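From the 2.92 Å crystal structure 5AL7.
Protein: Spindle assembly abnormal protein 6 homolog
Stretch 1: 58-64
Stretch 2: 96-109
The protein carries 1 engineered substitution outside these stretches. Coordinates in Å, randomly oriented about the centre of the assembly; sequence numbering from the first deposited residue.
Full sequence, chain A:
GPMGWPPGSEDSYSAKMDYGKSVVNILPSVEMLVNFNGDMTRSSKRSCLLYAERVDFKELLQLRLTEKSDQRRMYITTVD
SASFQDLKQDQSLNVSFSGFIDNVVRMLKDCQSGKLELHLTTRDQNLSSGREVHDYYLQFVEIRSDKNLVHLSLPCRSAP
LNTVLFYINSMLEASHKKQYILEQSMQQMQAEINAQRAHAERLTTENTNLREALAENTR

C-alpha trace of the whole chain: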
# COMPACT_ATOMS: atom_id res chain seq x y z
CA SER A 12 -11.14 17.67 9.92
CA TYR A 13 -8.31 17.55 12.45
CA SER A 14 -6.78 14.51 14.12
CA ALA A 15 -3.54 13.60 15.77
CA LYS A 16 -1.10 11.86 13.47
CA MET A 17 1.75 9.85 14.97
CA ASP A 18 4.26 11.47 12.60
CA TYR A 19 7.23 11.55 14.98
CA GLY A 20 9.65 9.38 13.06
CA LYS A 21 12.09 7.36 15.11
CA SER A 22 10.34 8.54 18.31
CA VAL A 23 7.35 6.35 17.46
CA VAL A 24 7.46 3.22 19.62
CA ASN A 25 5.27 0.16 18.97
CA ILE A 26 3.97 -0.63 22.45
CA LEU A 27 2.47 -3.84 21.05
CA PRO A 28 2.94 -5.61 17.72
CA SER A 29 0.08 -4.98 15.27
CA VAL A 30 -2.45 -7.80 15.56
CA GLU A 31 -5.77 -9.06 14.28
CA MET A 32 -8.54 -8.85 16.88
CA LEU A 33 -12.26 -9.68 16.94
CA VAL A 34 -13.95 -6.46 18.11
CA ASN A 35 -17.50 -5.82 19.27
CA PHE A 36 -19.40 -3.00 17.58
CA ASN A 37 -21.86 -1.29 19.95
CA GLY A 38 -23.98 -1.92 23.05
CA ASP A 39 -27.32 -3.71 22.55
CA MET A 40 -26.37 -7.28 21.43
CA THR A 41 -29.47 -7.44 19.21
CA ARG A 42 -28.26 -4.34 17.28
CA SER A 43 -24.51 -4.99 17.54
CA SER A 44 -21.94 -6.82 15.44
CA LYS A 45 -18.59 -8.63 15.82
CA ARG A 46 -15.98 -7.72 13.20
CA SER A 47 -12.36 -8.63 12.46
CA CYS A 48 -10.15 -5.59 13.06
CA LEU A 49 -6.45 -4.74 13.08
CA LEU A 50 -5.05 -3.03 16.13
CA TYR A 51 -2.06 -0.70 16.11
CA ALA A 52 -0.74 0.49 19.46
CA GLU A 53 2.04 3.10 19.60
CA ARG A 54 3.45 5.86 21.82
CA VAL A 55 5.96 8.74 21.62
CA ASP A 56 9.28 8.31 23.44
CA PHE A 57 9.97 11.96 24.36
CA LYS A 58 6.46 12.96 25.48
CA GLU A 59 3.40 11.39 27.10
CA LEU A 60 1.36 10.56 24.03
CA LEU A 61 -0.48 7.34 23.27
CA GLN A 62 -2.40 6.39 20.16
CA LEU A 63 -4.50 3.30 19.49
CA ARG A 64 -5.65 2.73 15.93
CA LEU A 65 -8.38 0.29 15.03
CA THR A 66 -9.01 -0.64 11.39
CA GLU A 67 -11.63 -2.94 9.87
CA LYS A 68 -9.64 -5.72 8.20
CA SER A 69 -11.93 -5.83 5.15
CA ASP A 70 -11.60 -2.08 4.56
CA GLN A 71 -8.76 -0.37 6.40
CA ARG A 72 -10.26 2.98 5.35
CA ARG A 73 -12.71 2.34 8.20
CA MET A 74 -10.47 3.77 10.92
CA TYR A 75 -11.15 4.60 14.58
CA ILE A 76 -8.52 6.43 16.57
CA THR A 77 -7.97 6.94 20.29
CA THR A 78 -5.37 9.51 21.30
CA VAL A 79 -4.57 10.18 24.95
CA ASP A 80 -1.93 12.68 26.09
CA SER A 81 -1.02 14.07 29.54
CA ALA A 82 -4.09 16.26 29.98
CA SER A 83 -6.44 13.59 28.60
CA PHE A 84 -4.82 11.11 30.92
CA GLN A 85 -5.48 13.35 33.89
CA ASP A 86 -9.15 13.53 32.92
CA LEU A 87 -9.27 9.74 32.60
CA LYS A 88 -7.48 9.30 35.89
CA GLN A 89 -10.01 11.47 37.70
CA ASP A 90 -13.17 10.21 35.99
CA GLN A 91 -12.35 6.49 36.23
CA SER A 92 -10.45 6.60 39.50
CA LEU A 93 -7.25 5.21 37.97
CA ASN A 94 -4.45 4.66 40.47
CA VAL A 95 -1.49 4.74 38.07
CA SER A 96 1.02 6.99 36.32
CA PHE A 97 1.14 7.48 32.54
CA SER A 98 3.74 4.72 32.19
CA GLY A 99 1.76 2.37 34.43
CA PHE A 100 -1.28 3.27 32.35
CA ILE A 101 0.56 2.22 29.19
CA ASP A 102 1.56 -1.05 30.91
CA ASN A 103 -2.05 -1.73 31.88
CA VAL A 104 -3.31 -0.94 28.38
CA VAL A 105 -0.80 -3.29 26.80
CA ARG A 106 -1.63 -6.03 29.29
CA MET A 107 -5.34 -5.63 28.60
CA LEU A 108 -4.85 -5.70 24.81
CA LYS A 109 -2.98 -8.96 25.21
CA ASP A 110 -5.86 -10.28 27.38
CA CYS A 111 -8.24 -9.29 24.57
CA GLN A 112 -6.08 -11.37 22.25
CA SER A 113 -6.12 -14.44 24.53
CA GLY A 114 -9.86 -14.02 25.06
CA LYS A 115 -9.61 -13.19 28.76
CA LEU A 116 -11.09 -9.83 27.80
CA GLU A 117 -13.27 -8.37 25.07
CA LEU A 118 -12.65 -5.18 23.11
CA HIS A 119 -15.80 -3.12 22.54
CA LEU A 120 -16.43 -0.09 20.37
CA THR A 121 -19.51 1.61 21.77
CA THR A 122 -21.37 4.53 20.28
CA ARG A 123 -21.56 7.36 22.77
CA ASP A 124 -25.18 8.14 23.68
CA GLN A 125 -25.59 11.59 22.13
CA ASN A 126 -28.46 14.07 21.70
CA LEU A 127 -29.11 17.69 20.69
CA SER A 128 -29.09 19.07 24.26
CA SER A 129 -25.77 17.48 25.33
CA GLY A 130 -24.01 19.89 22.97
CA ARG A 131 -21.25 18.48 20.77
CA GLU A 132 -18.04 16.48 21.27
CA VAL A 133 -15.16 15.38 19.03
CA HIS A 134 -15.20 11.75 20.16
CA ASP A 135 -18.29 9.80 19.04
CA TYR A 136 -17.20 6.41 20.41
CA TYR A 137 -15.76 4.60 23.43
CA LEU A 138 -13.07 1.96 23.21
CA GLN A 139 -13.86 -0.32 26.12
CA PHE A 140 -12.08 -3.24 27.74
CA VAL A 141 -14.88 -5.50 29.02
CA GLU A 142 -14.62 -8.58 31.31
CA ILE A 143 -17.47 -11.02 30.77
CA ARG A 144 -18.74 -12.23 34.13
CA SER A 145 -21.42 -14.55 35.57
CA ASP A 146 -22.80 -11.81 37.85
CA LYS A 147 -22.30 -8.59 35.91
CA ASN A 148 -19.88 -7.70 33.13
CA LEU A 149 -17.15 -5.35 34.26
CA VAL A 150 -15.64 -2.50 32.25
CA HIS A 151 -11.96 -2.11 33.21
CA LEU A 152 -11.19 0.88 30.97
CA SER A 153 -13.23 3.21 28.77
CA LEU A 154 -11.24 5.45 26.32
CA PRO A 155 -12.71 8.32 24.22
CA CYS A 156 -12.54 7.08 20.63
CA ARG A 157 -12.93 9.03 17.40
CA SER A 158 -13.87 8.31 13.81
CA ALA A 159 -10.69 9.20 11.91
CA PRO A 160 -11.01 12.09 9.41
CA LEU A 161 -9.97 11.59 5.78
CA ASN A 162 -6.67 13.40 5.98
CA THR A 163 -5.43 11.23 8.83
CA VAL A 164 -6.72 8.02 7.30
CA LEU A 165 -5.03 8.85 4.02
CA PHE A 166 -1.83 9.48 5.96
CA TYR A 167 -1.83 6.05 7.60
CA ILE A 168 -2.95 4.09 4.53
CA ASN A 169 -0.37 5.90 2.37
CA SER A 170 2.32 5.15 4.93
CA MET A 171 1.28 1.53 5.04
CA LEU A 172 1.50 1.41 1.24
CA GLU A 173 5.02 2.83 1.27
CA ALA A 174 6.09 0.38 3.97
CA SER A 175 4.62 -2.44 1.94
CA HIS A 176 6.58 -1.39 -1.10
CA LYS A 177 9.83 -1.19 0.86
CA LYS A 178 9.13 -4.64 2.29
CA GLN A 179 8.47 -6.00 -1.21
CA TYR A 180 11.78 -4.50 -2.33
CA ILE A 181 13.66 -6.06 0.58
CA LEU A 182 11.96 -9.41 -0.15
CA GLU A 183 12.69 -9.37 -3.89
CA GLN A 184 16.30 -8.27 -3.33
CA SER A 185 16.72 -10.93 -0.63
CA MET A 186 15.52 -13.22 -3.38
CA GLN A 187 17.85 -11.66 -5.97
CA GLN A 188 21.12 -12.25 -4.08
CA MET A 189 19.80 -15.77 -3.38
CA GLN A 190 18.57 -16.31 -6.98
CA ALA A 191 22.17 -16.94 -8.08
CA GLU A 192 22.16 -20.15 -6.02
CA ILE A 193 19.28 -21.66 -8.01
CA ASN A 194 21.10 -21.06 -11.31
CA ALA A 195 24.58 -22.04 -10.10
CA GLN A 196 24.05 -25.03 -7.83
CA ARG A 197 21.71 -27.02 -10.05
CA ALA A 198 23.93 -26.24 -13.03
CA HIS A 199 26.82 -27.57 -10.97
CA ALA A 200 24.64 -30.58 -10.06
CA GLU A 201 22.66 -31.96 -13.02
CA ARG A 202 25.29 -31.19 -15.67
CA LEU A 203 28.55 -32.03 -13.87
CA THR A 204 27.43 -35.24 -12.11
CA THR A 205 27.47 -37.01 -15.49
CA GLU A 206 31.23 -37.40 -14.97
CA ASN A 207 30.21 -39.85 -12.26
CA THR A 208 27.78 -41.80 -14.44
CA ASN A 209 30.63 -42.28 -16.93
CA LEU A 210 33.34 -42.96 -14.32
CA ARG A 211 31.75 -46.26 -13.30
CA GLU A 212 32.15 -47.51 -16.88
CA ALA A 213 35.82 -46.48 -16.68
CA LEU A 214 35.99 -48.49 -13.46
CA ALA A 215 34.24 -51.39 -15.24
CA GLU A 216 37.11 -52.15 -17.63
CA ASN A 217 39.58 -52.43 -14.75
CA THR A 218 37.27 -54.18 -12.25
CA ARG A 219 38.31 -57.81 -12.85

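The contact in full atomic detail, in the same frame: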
# COMPACT_ATOMS: atom_id res chain seq x y z
N LYS A 58 7.60 12.33 24.82
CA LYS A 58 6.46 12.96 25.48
C LYS A 58 5.34 11.96 25.77
O LYS A 58 5.25 10.92 25.13
CB LYS A 58 5.93 14.11 24.63
CG LYS A 58 5.35 13.70 23.28
CD LYS A 58 4.76 14.92 22.59
CE LYS A 58 4.26 14.61 21.18
NZ LYS A 58 3.66 15.81 20.53
N GLU A 59 4.53 12.25 26.77
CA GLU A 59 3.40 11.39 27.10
C GLU A 59 2.34 11.53 26.02
O GLU A 59 1.57 12.50 26.00
CB GLU A 59 2.81 11.72 28.47
CG GLU A 59 3.80 11.48 29.58
CD GLU A 59 3.28 11.92 30.91
OE1 GLU A 59 2.33 12.73 30.93
OE2 GLU A 59 3.86 11.50 31.93
N LEU A 60 2.34 10.58 25.10
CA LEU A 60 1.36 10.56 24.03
C LEU A 60 1.12 9.14 23.55
O LEU A 60 2.03 8.47 23.06
CB LEU A 60 1.80 11.45 22.88
CG LEU A 60 0.79 11.58 21.74
CD1 LEU A 60 -0.53 12.18 22.22
CD2 LEU A 60 1.38 12.42 20.65
N LEU A 61 -0.12 8.69 23.67
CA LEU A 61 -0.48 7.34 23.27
C LEU A 61 -1.54 7.35 22.18
O LEU A 61 -2.53 8.08 22.27
CB LEU A 61 -0.99 6.54 24.46
CG LEU A 61 -1.63 5.19 24.13
CD1 LEU A 61 -0.59 4.15 23.76
CD2 LEU A 61 -2.48 4.74 25.29
N GLN A 62 -1.34 6.54 21.15
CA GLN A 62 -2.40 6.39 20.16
C GLN A 62 -2.69 4.93 19.87
O GLN A 62 -1.77 4.10 19.70
CB GLN A 62 -2.05 7.10 18.86
CG GLN A 62 -3.29 7.39 18.03
CD GLN A 62 -2.96 7.81 16.63
OE1 GLN A 62 -2.43 7.03 15.84
NE2 GLN A 62 -3.28 9.05 16.29
N LEU A 63 -3.99 4.62 19.86
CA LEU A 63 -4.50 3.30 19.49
C LEU A 63 -5.32 3.43 18.22
O LEU A 63 -6.30 4.19 18.17
CB LEU A 63 -5.36 2.69 20.59
CG LEU A 63 -4.79 2.46 21.98
CD1 LEU A 63 -5.88 2.04 22.95
CD2 LEU A 63 -3.72 1.40 21.92
N ARG A 64 -4.91 2.73 17.18
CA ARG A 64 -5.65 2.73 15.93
C ARG A 64 -6.32 1.40 15.68
O ARG A 64 -5.70 0.34 15.80
CB ARG A 64 -4.74 3.10 14.75
CG ARG A 64 -4.47 4.59 14.67
CD ARG A 64 -3.55 4.92 13.52
NE ARG A 64 -2.17 4.64 13.87
CZ ARG A 64 -1.46 3.66 13.33
NH1 ARG A 64 -2.00 2.90 12.38
NH2 ARG A 64 -0.21 3.46 13.73
N SER A 96 0.37 5.96 37.11
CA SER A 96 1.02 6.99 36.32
C SER A 96 0.82 6.73 34.82
O SER A 96 0.27 5.69 34.44
CB SER A 96 2.50 7.02 36.61
OG SER A 96 3.06 5.76 36.30
N PHE A 97 1.30 7.63 33.98
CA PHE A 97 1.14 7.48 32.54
C PHE A 97 1.83 6.21 32.04
O PHE A 97 1.28 5.48 31.20
CB PHE A 97 1.67 8.70 31.80
CG PHE A 97 1.25 8.77 30.37
CD1 PHE A 97 0.04 9.34 30.02
CD2 PHE A 97 2.06 8.26 29.36
CE1 PHE A 97 -0.37 9.40 28.69
CE2 PHE A 97 1.66 8.31 28.03
CZ PHE A 97 0.44 8.88 27.69
N SER A 98 3.01 5.92 32.57
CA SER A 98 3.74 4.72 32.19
C SER A 98 3.00 3.47 32.65
O SER A 98 2.85 2.50 31.89
CB SER A 98 5.14 4.74 32.79
OG SER A 98 5.82 5.91 32.39
N GLY A 99 2.51 3.50 33.89
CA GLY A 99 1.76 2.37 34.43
C GLY A 99 0.46 2.19 33.67
O GLY A 99 -0.01 1.06 33.48
N PHE A 100 -0.09 3.30 33.20
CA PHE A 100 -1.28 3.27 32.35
C PHE A 100 -0.97 2.54 31.06
O PHE A 100 -1.71 1.63 30.68
CB PHE A 100 -1.76 4.69 32.07
CG PHE A 100 -2.86 4.79 31.05
CD1 PHE A 100 -4.12 4.29 31.30
CD2 PHE A 100 -2.63 5.45 29.84
CE1 PHE A 100 -5.14 4.41 30.35
CE2 PHE A 100 -3.64 5.57 28.89
CZ PHE A 100 -4.90 5.05 29.15
N ILE A 101 0.14 2.89 30.42
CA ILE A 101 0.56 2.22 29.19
C ILE A 101 0.74 0.71 29.44
O ILE A 101 0.30 -0.11 28.63
CB ILE A 101 1.90 2.81 28.62
CG1 ILE A 101 1.82 4.32 28.36
CG2 ILE A 101 2.28 2.10 27.34
CD1 ILE A 101 0.88 4.73 27.27
N ASP A 102 1.38 0.36 30.55
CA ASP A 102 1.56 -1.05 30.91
C ASP A 102 0.23 -1.78 31.02
O ASP A 102 0.08 -2.90 30.51
CB ASP A 102 2.31 -1.20 32.23
CG ASP A 102 3.68 -0.57 32.20
OD1 ASP A 102 4.35 -0.66 31.15
OD2 ASP A 102 4.11 -0.05 33.25
N ASN A 103 -0.73 -1.14 31.69
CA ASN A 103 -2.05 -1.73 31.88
C ASN A 103 -2.78 -1.90 30.55
O ASN A 103 -3.42 -2.94 30.32
CB ASN A 103 -2.90 -0.87 32.83
CG ASN A 103 -2.63 -1.19 34.29
OD1 ASN A 103 -2.98 -2.27 34.77
ND2 ASN A 103 -2.04 -0.25 35.02
N VAL A 104 -2.68 -0.89 29.69
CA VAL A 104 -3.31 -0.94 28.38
C VAL A 104 -2.74 -2.07 27.54
O VAL A 104 -3.48 -2.83 26.92
CB VAL A 104 -3.14 0.40 27.63
CG1 VAL A 104 -3.61 0.25 26.21
CG2 VAL A 104 -3.91 1.50 28.34
N VAL A 105 -1.42 -2.19 27.52
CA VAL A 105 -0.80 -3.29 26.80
C VAL A 105 -1.30 -4.62 27.32
O VAL A 105 -1.79 -5.45 26.55
CB VAL A 105 0.73 -3.23 26.90
CG1 VAL A 105 1.35 -4.51 26.35
CG2 VAL A 105 1.26 -2.01 26.16
N ARG A 106 -1.20 -4.80 28.64
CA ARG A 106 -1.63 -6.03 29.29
C ARG A 106 -3.06 -6.39 28.87
O ARG A 106 -3.34 -7.52 28.45
CB ARG A 106 -1.53 -5.89 30.81
CG ARG A 106 -2.13 -7.06 31.56
CD ARG A 106 -2.12 -6.84 33.07
NE ARG A 106 -2.83 -5.63 33.49
CZ ARG A 106 -4.13 -5.57 33.74
NH1 ARG A 106 -4.90 -6.65 33.58
NH2 ARG A 106 -4.69 -4.42 34.13
N MET A 107 -3.95 -5.41 28.94
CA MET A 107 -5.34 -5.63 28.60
C MET A 107 -5.54 -5.96 27.11
O MET A 107 -6.40 -6.77 26.76
CB MET A 107 -6.16 -4.40 28.99
CG MET A 107 -6.32 -4.26 30.49
SD MET A 107 -7.59 -3.08 31.00
CE MET A 107 -6.80 -1.53 30.54
N LEU A 108 -4.75 -5.37 26.23
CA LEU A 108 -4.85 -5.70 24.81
C LEU A 108 -4.43 -7.14 24.59
O LEU A 108 -5.04 -7.87 23.79
CB LEU A 108 -4.00 -4.74 23.96
CG LEU A 108 -4.57 -3.34 23.75
CD1 LEU A 108 -3.57 -2.38 23.17
CD2 LEU A 108 -5.76 -3.44 22.82
N LYS A 109 -3.41 -7.58 25.31
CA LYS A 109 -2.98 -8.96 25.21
C LYS A 109 -4.08 -9.90 25.74
O LYS A 109 -4.33 -10.96 25.15
CB LYS A 109 -1.68 -9.18 25.97
CG LYS A 109 -0.44 -8.58 25.31
CD LYS A 109 0.76 -8.74 26.24
CE LYS A 109 2.07 -8.24 25.63
NZ LYS A 109 3.18 -8.34 26.63

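A helix that packs on a strand without a single hydrogen bond between them must be held by the fit of its side chains, and this contact illustrates how rotamers produce that fit. The strand that carries Leu 61 through Arg 64 and the helix 97-109 run nearly parallel, 17° apart, with axes 10.4 Å apart at closest approach. That is a typical spacing for one layer of apolar side chains, and together the two segments bury 364 Å².

Leu 61 and Leu 63 on the strand, and Glu 59 in the loop before it, direct their CA-to-CB bonds toward the helix, while Gln 62 and Arg 64 contribute nothing to the contact; their side chains meet each other instead, through a weak hydrogen bond from Arg 64 NE to Gln 62 OE1 (3.1 Å). The helix answers with its own periodicity: Phe 97, Phe 100, Val 104 and Leu 108 point toward the strand, at spacings of three or four residues that keep them on one side, whereas Asp 102, Arg 106 and Lys 109 are exposed and lie out of reach.

Phe 97, in the first turn, has the largest area covered by the other stretch. Its t rotamer, with chi2 at 86°, carries the ring across to the strand, where CZ lies 3.6 Å from Leu 60 N and 4.2 Å from Leu 61 CB. One face of the ring receives Glu 59: its CB sits 3.5 Å from the Phe 97 ring centroid and only 8° off the normal, a CH-pi contact. Glutamate suits this exposed margin because its aliphatic part can cover an aromatic ring while its carboxylate reaches beyond it. With chi1 m and chi2 t the chain extends past the ring, bringing OE2 within 3.6 Å of Phe 97 CB; OE1 is hydrogen-bonded elsewhere in the structure.

Leu 61 is the centre of the packing. Its t, p rotamer places CD2 3.9 Å from Phe 100 CE2, while its CB is met at 3.8 Å by Ile 101 CD1. The isoleucine starts sideways to the strand, but its m, m conformation brings the end of the side chain nearer. Leucine suits position 61, where it touches Phe 97, Phe 100 and Ile 101 and its side chain has no polar group to satisfy.

Farther along, the backbones diverge: the CA-CA distance grows from 7.1 Å between Glu 59 and Phe 97 to 9.9 Å between Leu 63 and Val 104. Leu 63 adopts m, t; both CD1 and CD2 lie 4.4 Å from Val 104 CG1, and CD2 is also 4.0 Å from Leu 108 CD1. Leu 108, also m, t, points toward the strand and ends against Leu 63.

Polar bonds serve the helix itself. Ser 96, chi1 p, caps its start by accepting a weak bond from Gly 99 N to OG (3.3 Å), and Arg 106 NH2 donates to Asn 103 OD1 at 2.8 Å, away from the apolar layer.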